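Local coordinates for protein tripeptidase (Staphylococcus aureus subsp. aureus, PDB 3RZA) that is probably a zinc-dependent aminopeptidase of the M20 metallopeptidase family that removes residues from short peptides, tripeptides in particular, at residues I225-K230 and S294-K299; T200-S205 and E276-Q281; E23-N28 and V140-K145. All coordinates share one frame; numbering follows the deposited sequence. Where two conformers were deposited one is given.

Interaction 1. Residues I225-K230 and S294-K299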
ATOM      1  N   ILE A 225       9.088   3.747   7.226  1.00 17.62           N
ATOM      2  CA  ILE A 225       9.355   4.000   5.780  1.00 16.14           C
ATOM      3  C   ILE A 225      10.840   4.302   5.542  1.00 16.15           C
ATOM      4  O   ILE A 225      11.473   3.619   4.710  1.00 13.77           O
ATOM      5  CB  ILE A 225       8.477   5.117   5.201  1.00 16.42           C
ATOM      6  CG1 ILE A 225       7.029   4.642   5.084  1.00 18.40           C
ATOM      7  CG2 ILE A 225       9.010   5.586   3.833  1.00 17.94           C
ATOM      8  CD1 ILE A 225       6.013   5.794   4.791  1.00 17.18           C
ATOM      9  N   ASN A 226      11.405   5.243   6.318  1.00 13.95           N
ATOM     10  CA  ASN A 226      12.858   5.548   6.225  1.00 16.64           C
ATOM     11  C   ASN A 226      13.726   4.321   6.475  1.00 15.91           C
ATOM     12  O   ASN A 226      14.666   4.096   5.747  1.00 16.65           O
ATOM     13  CB  ASN A 226      13.286   6.674   7.180  1.00 16.33           C
ATOM     14  CG  ASN A 226      12.628   8.004   6.852  1.00 22.37           C
ATOM     15  OD1 ASN A 226      11.746   8.086   5.987  1.00 23.98           O
ATOM     16  ND2 ASN A 226      13.052   9.048   7.533  1.00 23.16           N
ATOM     17  N   ILE A 227      13.389   3.538   7.505  1.00 17.09           N
ATOM     18  CA  ILE A 227      14.141   2.320   7.843  1.00 18.45           C
ATOM     19  C   ILE A 227      14.139   1.291   6.706  1.00 17.80           C
ATOM     20  O   ILE A 227      15.201   0.790   6.320  1.00 15.11           O
ATOM     21  CB  ILE A 227      13.577   1.615   9.104  1.00 18.26           C
ATOM     22  CG1 ILE A 227      13.910   2.410  10.358  1.00 19.09           C
ATOM     23  CG2 ILE A 227      14.170   0.195   9.232  1.00 14.58           C
ATOM     24  CD1 ILE A 227      13.176   1.912  11.605  1.00 17.93           C
ATOM     25  N   ALA A 228      12.929   0.995   6.206  1.00 17.79           N
ATOM     26  CA  ALA A 228      12.689   0.044   5.125  1.00 17.53           C
ATOM     27  C   ALA A 228      13.367   0.467   3.826  1.00 18.38           C
ATOM     28  O   ALA A 228      13.983  -0.378   3.158  1.00 20.91           O
ATOM     29  CB  ALA A 228      11.169  -0.133   4.898  1.00 16.51           C
ATOM     30  N   ALA A 229      13.303   1.767   3.510  1.00 16.16           N
ATOM     31  CA  ALA A 229      14.019   2.352   2.364  1.00 16.88           C
ATOM     32  C   ALA A 229      15.532   2.268   2.518  1.00 18.12           C
ATOM     33  O   ALA A 229      16.231   1.884   1.576  1.00 15.91           O
ATOM     34  CB  ALA A 229      13.602   3.795   2.140  1.00 15.20           C
ATOM     35  N   LYS A 230      16.035   2.613   3.698  1.00 19.53           N
ATOM     36  CA  LYS A 230      17.459   2.509   3.960  1.00 19.81           C
ATOM     37  C   LYS A 230      17.941   1.056   3.880  1.00 20.53           C
ATOM     38  O   LYS A 230      18.961   0.800   3.238  1.00 17.59           O
ATOM     39  CB  LYS A 230      17.843   3.162   5.301  1.00 21.69           C
ATOM     40  CG  LYS A 230      17.892   4.670   5.216  1.00 21.89           C
ATOM     41  CD  LYS A 230      18.146   5.316   6.565  1.00 23.66           C
ATOM     42  CE  LYS A 230      18.433   6.808   6.403  1.00 27.93           C
ATOM     43  NZ  LYS A 230      18.781   7.485   7.664  1.00 30.07           N
ATOM     44  N   SER A 294      17.267  -2.045  13.866  1.00 22.78           N
ATOM     45  CA  SER A 294      17.793  -1.903  15.224  1.00 25.62           C
ATOM     46  C   SER A 294      18.664  -0.648  15.391  1.00 26.30           C
ATOM     47  O   SER A 294      18.470   0.099  16.358  1.00 26.02           O
ATOM     48  CB  SER A 294      18.569  -3.150  15.624  1.00 24.56           C
ATOM     49  OG  SER A 294      19.212  -2.945  16.839  1.00 30.92           O
ATOM     50  N   GLU A 295      19.583  -0.419  14.439  1.00 27.63           N
ATOM     51  CA  GLU A 295      20.442   0.808  14.404  1.00 29.41           C
ATOM     52  C   GLU A 295      19.641   2.107  14.510  1.00 27.84           C
ATOM     53  O   GLU A 295      20.038   3.000  15.211  1.00 25.08           O
ATOM     54  CB  GLU A 295      21.294   0.880  13.117  1.00 31.77           C
ATOM     55  CG  GLU A 295      22.623   0.120  13.157  1.00 40.20           C
ATOM     56  CD  GLU A 295      23.285  -0.030  11.764  1.00 45.86           C
ATOM     57  OE1 GLU A 295      23.133   0.881  10.902  1.00 35.86           O
ATOM     58  OE2 GLU A 295      23.959  -1.068  11.528  1.00 50.04           O
ATOM     59  N   LEU A 296      18.510   2.170  13.799  1.00 27.88           N
ATOM     60  CA  LEU A 296      17.687   3.377  13.694  1.00 27.03           C
ATOM     61  C   LEU A 296      16.562   3.454  14.749  1.00 26.32           C
ATOM     62  O   LEU A 296      15.797   4.424  14.759  1.00 27.39           O
ATOM     63  CB  LEU A 296      17.116   3.483  12.263  1.00 26.94           C
ATOM     64  CG  LEU A 296      18.160   3.667  11.142  1.00 32.14           C
ATOM     65  CD1 LEU A 296      17.539   3.475   9.721  1.00 26.67           C
ATOM     66  CD2 LEU A 296      18.824   5.026  11.244  1.00 25.46           C
ATOM     67  N   GLY A 297      16.471   2.451  15.631  1.00 24.09           N
ATOM     68  CA  GLY A 297      15.531   2.468  16.768  1.00 23.03           C
ATOM     69  C   GLY A 297      14.183   1.787  16.526  1.00 22.20           C
ATOM     70  O   GLY A 297      13.270   1.962  17.311  1.00 20.61           O
ATOM     71  N   GLY A 298      14.066   1.027  15.436  1.00 21.16           N
ATOM     72  CA  GLY A 298      12.925   0.183  15.182  1.00 20.92           C
ATOM     73  C   GLY A 298      13.233  -1.285  15.352  1.00 20.27           C
ATOM     74  O   GLY A 298      14.197  -1.665  15.997  1.00 21.35           O
ATOM     75  N   LYS A 299      12.398  -2.115  14.755  1.00 20.58           N
ATOM     76  CA  LYS A 299      12.680  -3.537  14.653  1.00 23.31           C
ATOM     77  C   LYS A 299      12.115  -4.132  13.377  1.00 21.69           C
ATOM     78  O   LYS A 299      11.247  -3.536  12.731  1.00 22.58           O
ATOM     79  CB  LYS A 299      12.207  -4.303  15.907  1.00 26.17           C
ATOM     80  CG  LYS A 299      10.811  -3.956  16.442  1.00 33.65           C
ATOM     81  CD  LYS A 299      10.540  -4.649  17.783  1.00 32.93           C
TER
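The flat group nearest to Ile227 across the contact is the peptide that links Gly297 to Gly298: CD1 approaches it from one side, tilted out of the plane, and stands 4.0 Å from both N and CA of Gly298. The rest of the contact is aliphatic. With CG1 of Ile227 set anti to the carbonyl carbon (chi1 -72°), the long branch leaves the helix and slides past Leu296 in the opposite direction, CG1 lying 3.8 Å from Leu296 CD1. The same methyl touches the extended chain of Lys230, which crosses Leu296 at about a right angle with CD 3.7 Å from Leu296 CD1. One leucine methyl therefore sits against two residues spaced by a single turn of helix 224-234, while the bare CA of Gly298 lets the backbone come close to Ile227. On other sides of this helix, Ala228 packs on Leu266 of strand 263-272 and Ala229 on Ile232 of the second subunit. The partner segment ends helix 275-295 in a Schellman motif: Gly297 has positive phi (94°) and its N bonds Ser294 O at 3.2 Å. This turn directs the chain into strand 299-312 within what is probably the dimerisation domain of the M20 fold.

Interaction 2. Residues T200-S205 and E276-Q281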
ATOM      1  N   THR A 200      16.531 -22.714  -6.908  1.00 16.93           N
ATOM      2  CA  THR A 200      15.788 -22.583  -5.629  1.00 17.63           C
ATOM      3  C   THR A 200      15.141 -21.195  -5.558  1.00 17.32           C
ATOM      4  O   THR A 200      15.811 -20.228  -5.799  1.00 19.17           O
ATOM      5  CB  THR A 200      16.723 -22.766  -4.412  1.00 17.15           C
ATOM      6  OG1 THR A 200      17.374 -24.029  -4.507  1.00 18.88           O
ATOM      7  CG2 THR A 200      15.948 -22.712  -3.073  1.00 15.33           C
ATOM      8  N   GLN A 201      13.835 -21.110  -5.291  1.00 18.56           N
ATOM      9  CA  GLN A 201      13.188 -19.832  -4.975  1.00 16.97           C
ATOM     10  C   GLN A 201      12.819 -19.833  -3.508  1.00 18.36           C
ATOM     11  O   GLN A 201      12.315 -20.833  -3.004  1.00 17.52           O
ATOM     12  CB  GLN A 201      11.940 -19.586  -5.807  1.00 18.27           C
ATOM     13  CG  GLN A 201      11.426 -18.102  -5.722  1.00 24.18           C
ATOM     14  CD  GLN A 201       9.915 -17.931  -5.498  1.00 31.05           C
ATOM     15  OE1 GLN A 201       9.504 -17.082  -4.726  1.00 44.86           O
ATOM     16  NE2 GLN A 201       9.106 -18.679  -6.212  1.00 31.15           N
HETATM   17  N   MSE A 202      13.088 -18.712  -2.836  1.00 19.72           N
HETATM   18  CA  MSE A 202      12.578 -18.446  -1.500  1.00 22.05           C
HETATM   19  C   MSE A 202      11.794 -17.132  -1.464  1.00 19.33           C
HETATM   20  O   MSE A 202      12.142 -16.185  -2.160  1.00 16.21           O
HETATM   21  CB  MSE A 202      13.740 -18.395  -0.514  1.00 22.52           C
HETATM   22  CG  MSE A 202      14.477 -19.710  -0.432  1.00 29.03           C
HETATM   23 SE   MSE A 202      15.536 -19.865   1.123  0.75 25.07          SE
HETATM   24  CE  MSE A 202      16.413 -21.586   0.771  1.00 35.61           C
ATOM     25  N   LEU A 203      10.730 -17.103  -0.660  1.00 17.69           N
ATOM     26  CA  LEU A 203       9.986 -15.874  -0.325  1.00 17.14           C
ATOM     27  C   LEU A 203      10.599 -15.326   0.954  1.00 19.06           C
ATOM     28  O   LEU A 203      10.956 -16.111   1.833  1.00 19.80           O
ATOM     29  CB  LEU A 203       8.489 -16.154  -0.100  1.00 17.46           C
ATOM     30  CG  LEU A 203       7.667 -16.813  -1.230  1.00 19.61           C
ATOM     31  CD1 LEU A 203       6.220 -17.082  -0.785  1.00 18.65           C
ATOM     32  CD2 LEU A 203       7.681 -15.971  -2.492  1.00 19.69           C
ATOM     33  N   ILE A 204      10.820 -14.008   1.000  1.00 17.32           N
ATOM     34  CA  ILE A 204      11.238 -13.326   2.232  0.50 17.74           C
ATOM     35  C   ILE A 204      10.282 -12.160   2.442  1.00 18.56           C
ATOM     36  O   ILE A 204      10.050 -11.358   1.534  1.00 16.82           O
ATOM     37  CB  ILE A 204      12.739 -12.874   2.212  0.50 17.45           C
ATOM     38  CG1 ILE A 204      13.082 -12.031   3.455  0.50 18.71           C
ATOM     39  CG2 ILE A 204      13.066 -12.117   0.957  0.50 16.27           C
ATOM     40  CD1 ILE A 204      14.579 -11.967   3.778  0.50 18.70           C
ATOM     41  N   SER A 205       9.671 -12.117   3.618  1.00 17.35           N
ATOM     42  CA  SER A 205       8.826 -10.999   3.996  1.00 20.10           C
ATOM     43  C   SER A 205       9.355 -10.344   5.274  1.00 20.84           C
ATOM     44  O   SER A 205       9.889 -11.017   6.142  1.00 19.36           O
ATOM     45  CB  SER A 205       7.402 -11.471   4.180  1.00 18.94           C
ATOM     46  OG  SER A 205       6.904 -12.011   2.973  1.00 22.34           O
ATOM     47  N   GLU A 276      23.542 -22.941  -1.826  1.00 25.90           N
ATOM     48  CA  GLU A 276      24.224 -22.145  -0.806  1.00 25.75           C
ATOM     49  C   GLU A 276      24.191 -20.659  -1.045  1.00 24.31           C
ATOM     50  O   GLU A 276      24.109 -19.898  -0.073  1.00 26.06           O
ATOM     51  CB  GLU A 276      25.678 -22.599  -0.643  1.00 26.63           C
ATOM     52  CG  GLU A 276      25.819 -23.985  -0.117  1.00 33.04           C
ATOM     53  CD  GLU A 276      25.190 -24.195   1.270  1.00 37.55           C
ATOM     54  OE1 GLU A 276      25.170 -23.240   2.094  1.00 33.56           O
ATOM     55  OE2 GLU A 276      24.717 -25.330   1.529  1.00 41.82           O
ATOM     56  N   ARG A 277      24.333 -20.227  -2.300  1.00 21.83           N
ATOM     57  CA  ARG A 277      24.186 -18.800  -2.627  1.00 21.95           C
ATOM     58  C   ARG A 277      22.778 -18.264  -2.347  1.00 19.18           C
ATOM     59  O   ARG A 277      22.658 -17.136  -1.911  1.00 17.58           O
ATOM     60  CB  ARG A 277      24.567 -18.488  -4.073  1.00 22.84           C
ATOM     61  CG  ARG A 277      25.991 -18.738  -4.354  1.00 26.45           C
ATOM     62  CD  ARG A 277      26.420 -18.205  -5.686  1.00 32.35           C
ATOM     63  NE  ARG A 277      27.580 -18.935  -6.213  1.00 39.73           N
ATOM     64  CZ  ARG A 277      28.300 -18.586  -7.287  1.00 42.20           C
ATOM     65  NH1 ARG A 277      28.054 -17.460  -7.972  1.00 39.39           N
ATOM     66  NH2 ARG A 277      29.312 -19.370  -7.670  1.00 45.32           N
ATOM     67  N   ILE A 278      21.724 -19.060  -2.595  1.00 19.08           N
ATOM     68  CA  ILE A 278      20.342 -18.633  -2.187  1.00 19.39           C
ATOM     69  C   ILE A 278      20.257 -18.403  -0.665  1.00 20.67           C
ATOM     70  O   ILE A 278      19.665 -17.392  -0.234  1.00 21.76           O
ATOM     71  CB  ILE A 278      19.181 -19.598  -2.673  1.00 20.28           C
ATOM     72  CG1 ILE A 278      17.781 -19.120  -2.197  1.00 23.86           C
ATOM     73  CG2 ILE A 278      19.358 -21.042  -2.196  1.00 17.57           C
ATOM     74  CD1 ILE A 278      17.377 -17.792  -2.720  1.00 20.75           C
ATOM     75  N   LYS A 279      20.852 -19.320   0.128  1.00 19.38           N
ATOM     76  CA  LYS A 279      20.927 -19.161   1.609  1.00 20.79           C
ATOM     77  C   LYS A 279      21.715 -17.913   2.042  1.00 20.46           C
ATOM     78  O   LYS A 279      21.263 -17.179   2.938  1.00 17.78           O
ATOM     79  CB  LYS A 279      21.555 -20.392   2.294  1.00 23.19           C
ATOM     80  CG  LYS A 279      20.700 -21.687   2.320  1.00 28.51           C
ATOM     81  CD  LYS A 279      21.510 -22.851   2.988  1.00 35.65           C
ATOM     82  CE  LYS A 279      20.886 -24.233   2.736  1.00 38.52           C
ATOM     83  N   THR A 280      22.893 -17.705   1.425  1.00 19.79           N
ATOM     84  CA  THR A 280      23.724 -16.509   1.677  1.00 21.97           C
ATOM     85  C   THR A 280      22.980 -15.228   1.394  1.00 18.96           C
ATOM     86  O   THR A 280      23.006 -14.341   2.204  1.00 21.38           O
ATOM     87  CB  THR A 280      25.005 -16.500   0.836  1.00 23.42           C
ATOM     88  OG1 THR A 280      25.731 -17.693   1.086  1.00 24.40           O
ATOM     89  CG2 THR A 280      25.887 -15.309   1.175  1.00 21.79           C
ATOM     90  N   GLN A 281      22.283 -15.182   0.258  1.00 18.98           N
ATOM     91  CA  GLN A 281      21.474 -14.025  -0.143  1.00 18.62           C
ATOM     92  C   GLN A 281      20.340 -13.748   0.843  1.00 17.84           C
ATOM     93  O   GLN A 281      20.121 -12.581   1.248  1.00 15.10           O
ATOM     94  CB  GLN A 281      20.890 -14.253  -1.572  1.00 18.89           C
ATOM     95  CG  GLN A 281      19.974 -13.121  -2.137  1.00 20.12           C
ATOM     96  CD  GLN A 281      20.640 -11.754  -2.128  1.00 20.37           C
ATOM     97  OE1 GLN A 281      21.860 -11.661  -2.280  1.00 18.57           O
ATOM     98  NE2 GLN A 281      19.840 -10.683  -1.919  1.00 13.99           N
TER
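Ile278 of helix 275-295 points toward strand 194-209 and lays its branches against Thr200 and Met202, two residues on the same face of the strand. From CB the side chain divides. The short branch, CG2, occupies the position between backbone N and carbonyl carbon and goes to Thr200, where it is 3.9 Å from CB and equally far from the methyl CG2 of that residue; the two side chains cross at about a right angle. The long branch turns to Met202, though its CG1 still lies 4.1 Å from Thr200 CG2. This CG1, anti to the backbone N (chi1 179°), is 3.8 Å from CG of Met202 and 4.1 Å from SE of the same residue, which is present as selenomethionine. The chain then bends at chi2 (62°), and the terminal CD1 stays beside Met202, 4.2 Å from its CG. Met202, extended beyond CG, crosses the isoleucine at an oblique angle, and its CE also ends within van der Waals distance of Ile278 CG1. Ile278 touches Ala270 of the adjacent strand 263-272 as well, so it packs on two strands of the sheet. Further along the helix, Met202 reaches Val282 and Ile204 reaches Met285, continuing the same layer.

The hydroxyl groups of Thr200 and Thr280 bond elsewhere. Thr200 keeps its methyl for Ile278, and its OG1 is hydrogen-bonded to Gly310 N of strand 299-312. On the helix, Thr280 OG1 bonds Glu276 O at 3.0 Å, reaching the carbonyl from the face opposite to Thr280 N. The contact itself rests on dispersion and on the burial of apolar groups, with no directional bond between strand and helix.

Interaction 3. Residues E23-N28 and V140-K145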
ATOM      1  N   GLU A  23      -2.934 -34.063 -36.960  1.00 21.78           N
ATOM      2  CA  GLU A  23      -2.774 -32.634 -36.621  1.00 23.83           C
ATOM      3  C   GLU A  23      -4.094 -31.936 -36.319  1.00 23.54           C
ATOM      4  O   GLU A  23      -4.163 -31.089 -35.425  1.00 24.57           O
ATOM      5  CB  GLU A  23      -2.093 -31.878 -37.782  1.00 27.11           C
ATOM      6  CG  GLU A  23      -0.673 -32.367 -38.116  1.00 31.33           C
ATOM      7  CD  GLU A  23      -0.023 -31.584 -39.250  1.00 35.41           C
ATOM      8  OE1 GLU A  23      -0.676 -30.695 -39.856  1.00 32.22           O
ATOM      9  OE2 GLU A  23       1.154 -31.875 -39.538  1.00 41.09           O
ATOM     10  N   GLN A  24      -5.114 -32.241 -37.114  1.00 22.55           N
ATOM     11  CA  GLN A  24      -6.451 -31.723 -36.873  1.00 25.32           C
ATOM     12  C   GLN A  24      -7.019 -32.265 -35.571  1.00 22.33           C
ATOM     13  O   GLN A  24      -7.638 -31.521 -34.822  1.00 18.02           O
ATOM     14  CB  GLN A  24      -7.390 -32.065 -38.040  1.00 26.64           C
ATOM     15  CG  GLN A  24      -8.814 -31.459 -37.956  1.00 33.80           C
ATOM     16  CD  GLN A  24      -8.801 -29.931 -37.985  1.00 43.04           C
ATOM     17  OE1 GLN A  24      -9.023 -29.266 -36.961  1.00 46.86           O
ATOM     18  NE2 GLN A  24      -8.486 -29.371 -39.144  1.00 45.25           N
ATOM     19  N   ARG A  25      -6.858 -33.564 -35.329  1.00 22.04           N
ATOM     20  CA  ARG A  25      -7.352 -34.153 -34.077  1.00 22.19           C
ATOM     21  C   ARG A  25      -6.672 -33.521 -32.851  1.00 21.93           C
ATOM     22  O   ARG A  25      -7.350 -33.236 -31.856  1.00 24.42           O
ATOM     23  CB  ARG A  25      -7.168 -35.665 -34.060  1.00 20.58           C
ATOM     24  CG  ARG A  25      -7.801 -36.363 -32.825  1.00 22.35           C
ATOM     25  CD  ARG A  25      -7.767 -37.854 -32.977  1.00 23.21           C
ATOM     26  NE  ARG A  25      -6.391 -38.340 -33.065  1.00 16.90           N
ATOM     27  CZ  ARG A  25      -5.999 -39.491 -33.639  1.00 24.28           C
ATOM     28  NH1 ARG A  25      -6.881 -40.365 -34.143  1.00 24.98           N
ATOM     29  NH2 ARG A  25      -4.693 -39.794 -33.670  1.00 23.23           N
ATOM     30  N   LEU A  26      -5.351 -33.313 -32.936  1.00 19.72           N
ATOM     31  CA  LEU A  26      -4.567 -32.634 -31.882  1.00 17.59           C
ATOM     32  C   LEU A  26      -5.115 -31.244 -31.601  1.00 17.10           C
ATOM     33  O   LEU A  26      -5.300 -30.875 -30.439  1.00 14.44           O
ATOM     34  CB  LEU A  26      -3.082 -32.520 -32.300  1.00 17.65           C
ATOM     35  CG  LEU A  26      -2.085 -31.763 -31.398  1.00 16.59           C
ATOM     36  CD1 LEU A  26      -2.141 -32.270 -29.976  1.00 13.13           C
ATOM     37  CD2 LEU A  26      -0.657 -31.879 -31.960  1.00 15.08           C
ATOM     38  N   LEU A  27      -5.330 -30.475 -32.677  1.00 17.11           N
ATOM     39  CA  LEU A  27      -5.891 -29.118 -32.584  1.00 18.28           C
ATOM     40  C   LEU A  27      -7.281 -29.125 -31.928  1.00 17.68           C
ATOM     41  O   LEU A  27      -7.530 -28.342 -31.035  1.00 20.25           O
ATOM     42  CB  LEU A  27      -5.943 -28.446 -33.991  1.00 18.94           C
ATOM     43  CG  LEU A  27      -6.594 -27.054 -34.141  1.00 20.96           C
ATOM     44  CD1 LEU A  27      -6.031 -26.081 -33.155  1.00 19.63           C
ATOM     45  CD2 LEU A  27      -6.452 -26.527 -35.616  1.00 17.96           C
ATOM     46  N   ASN A  28      -8.157 -30.025 -32.357  1.00 17.87           N
ATOM     47  CA  ASN A  28      -9.493 -30.156 -31.755  1.00 19.88           C
ATOM     48  C   ASN A  28      -9.443 -30.519 -30.269  1.00 18.00           C
ATOM     49  O   ASN A  28     -10.182 -29.942 -29.484  1.00 18.66           O
ATOM     50  CB  ASN A  28     -10.363 -31.175 -32.520  1.00 21.41           C
ATOM     51  CG  ASN A  28     -10.685 -30.730 -33.956  1.00 25.04           C
ATOM     52  OD1 ASN A  28     -10.605 -29.557 -34.299  1.00 27.48           O
ATOM     53  ND2 ASN A  28     -11.055 -31.682 -34.785  1.00 24.38           N
ATOM     54  N   VAL A 140      -0.760 -38.310 -28.570  1.00 19.42           N
ATOM     55  CA  VAL A 140       0.282 -39.358 -28.615  1.00 21.29           C
ATOM     56  C   VAL A 140      -0.262 -40.730 -28.185  1.00 22.09           C
ATOM     57  O   VAL A 140      -0.007 -41.739 -28.861  1.00 22.76           O
ATOM     58  CB  VAL A 140       1.557 -38.968 -27.774  1.00 21.00           C
ATOM     59  CG1 VAL A 140       2.466 -40.187 -27.518  1.00 22.02           C
ATOM     60  CG2 VAL A 140       2.327 -37.891 -28.477  1.00 18.40           C
ATOM     61  N   LEU A 141      -1.053 -40.751 -27.106  1.00 21.60           N
ATOM     62  CA  LEU A 141      -1.681 -42.001 -26.637  1.00 21.96           C
ATOM     63  C   LEU A 141      -2.589 -42.585 -27.698  1.00 21.46           C
ATOM     64  O   LEU A 141      -2.536 -43.793 -27.947  1.00 21.94           O
ATOM     65  CB  LEU A 141      -2.465 -41.800 -25.320  1.00 21.76           C
ATOM     66  CG  LEU A 141      -1.615 -41.765 -24.055  1.00 23.67           C
ATOM     67  CD1 LEU A 141      -2.418 -41.240 -22.885  1.00 23.49           C
ATOM     68  CD2 LEU A 141      -1.011 -43.175 -23.731  1.00 24.26           C
ATOM     69  N   GLN A 142      -3.368 -41.716 -28.353  1.00 21.44           N
ATOM     70  CA  GLN A 142      -4.276 -42.151 -29.417  0.50 22.27           C
ATOM     71  C   GLN A 142      -3.526 -42.688 -30.649  1.00 22.34           C
ATOM     72  O   GLN A 142      -3.970 -43.636 -31.244  1.00 22.93           O
ATOM     73  CB  GLN A 142      -5.250 -41.029 -29.815  0.50 22.99           C
ATOM     74  CG  GLN A 142      -6.466 -41.533 -30.589  0.50 24.79           C
ATOM     75  CD  GLN A 142      -7.719 -40.670 -30.381  0.50 24.81           C
ATOM     76  OE1 GLN A 142      -7.742 -39.763 -29.547  0.50 27.86           O
ATOM     77  NE2 GLN A 142      -8.757 -40.952 -31.155  0.50 24.73           N
ATOM     78  N   VAL A 143      -2.378 -42.084 -31.007  1.00 23.11           N
ATOM     79  CA  VAL A 143      -1.509 -42.609 -32.099  1.00 21.41           C
ATOM     80  C   VAL A 143      -0.885 -43.968 -31.736  1.00 24.02           C
ATOM     81  O   VAL A 143      -0.810 -44.863 -32.567  1.00 25.49           O
ATOM     82  CB  VAL A 143      -0.367 -41.603 -32.476  1.00 20.44           C
ATOM     83  CG1 VAL A 143       0.652 -42.235 -33.449  1.00 21.15           C
ATOM     84  CG2 VAL A 143      -0.940 -40.337 -33.081  1.00 20.23           C
ATOM     85  N   ILE A 144      -0.408 -44.098 -30.501  1.00 25.69           N
ATOM     86  CA  ILE A 144       0.133 -45.378 -29.999  1.00 25.49           C
ATOM     87  C   ILE A 144      -0.914 -46.513 -30.048  1.00 28.49           C
ATOM     88  O   ILE A 144      -0.627 -47.609 -30.582  1.00 28.35           O
ATOM     89  CB  ILE A 144       0.711 -45.229 -28.570  1.00 25.00           C
ATOM     90  CG1 ILE A 144       2.021 -44.431 -28.621  1.00 23.50           C
ATOM     91  CG2 ILE A 144       0.949 -46.614 -27.926  1.00 22.10           C
ATOM     92  CD1 ILE A 144       2.510 -43.907 -27.257  1.00 22.88           C
ATOM     93  N   LYS A 145      -2.119 -46.219 -29.555  1.00 27.72           N
ATOM     94  CA  LYS A 145      -3.251 -47.145 -29.612  1.00 32.28           C
ATOM     95  C   LYS A 145      -3.583 -47.568 -31.044  1.00 33.53           C
ATOM     96  O   LYS A 145      -3.563 -48.749 -31.364  1.00 34.91           O
ATOM     97  CB  LYS A 145      -4.492 -46.513 -28.957  1.00 35.20           C
ATOM     98  CG  LYS A 145      -5.693 -47.458 -28.823  1.00 40.21           C
ATOM     99  CD  LYS A 145      -6.766 -46.882 -27.896  1.00 44.84           C
ATOM    100  CE  LYS A 145      -7.982 -47.817 -27.793  1.00 46.41           C
ATOM    101  NZ  LYS A 145      -9.219 -47.091 -27.435  1.00 45.38           N
TER
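Arg25 and Gln142 form a stacked guanidinium-amide contact between two helices, joining the N-terminal helix 23-34 to the later part of helix 128-147. Here the backbones stay well apart, and the arginine spans the interval. Its chain starts anti to the backbone N (chi1 -174°) and bends at chi3 (62°), which turns the guanidinium across the glutamine. Gln142 was modelled in two conformers; the stack holds for one of them and is to that extent uncertain. In that conformer the guanidinium and amide planes are 22° apart. CG of Gln142 lies over the centre of the guanidinium, 3.7 Å above its plane, and the amide extends back along the arginine, its CD 3.8 Å from Arg25 NE and its NE2 3.7 Å from Arg25 CD. At the guanidinium edge, in its plane, sits a methyl group: Val143 CG2 is 3.8 Å from Arg25 NH2.

Stacking leaves the N-H groups of the arginine to acids on the helix that carries Gln142: NH2 makes a salt bridge to Glu139 and NH1 one to Glu146, about a turn before and after the glutamine. Paired in this way, the guanidinium is held at both ends, which should fix its rotation over the glutamine, and the two carboxylates would balance its positive charge and probably favour its protonated form.

Around this bridge the helices are set into the part of the chain that holds the metal ions, probably the catalytic domain of the M20 fold. Helix 374-393 packs against both, with Leu26 on Leu377 and Ala381 and Val140 on Ile388, and Leu26 also reaches Ala135 and Glu139 of helix 128-147 directly. On another side, Lys145 NZ is hydrogen-bonded to Ala56 O at the end of helix 46-56.

Interactions 1 and 2 both use helix 275-295, one at its C-terminal end and the other near its start; their centres are 22 Å apart and their nearest atoms about 10 Å. Strand 194-209 leads on to helix 224-234, so the two contacts interleave along the chain within what is probably one domain, the dimerisation domain. Interaction 3 belongs to the other part of the molecule, its centre 60 Å from that of interaction 1 and 42 Å from that of interaction 2, on the opposite side of the chain's centre. It is linked to the metal centre through helix 128-147, whose early residue Asp129 is a ligand of both the zinc ion, with His98 and Asp186, and a calcium ion, with Glu163 and His366.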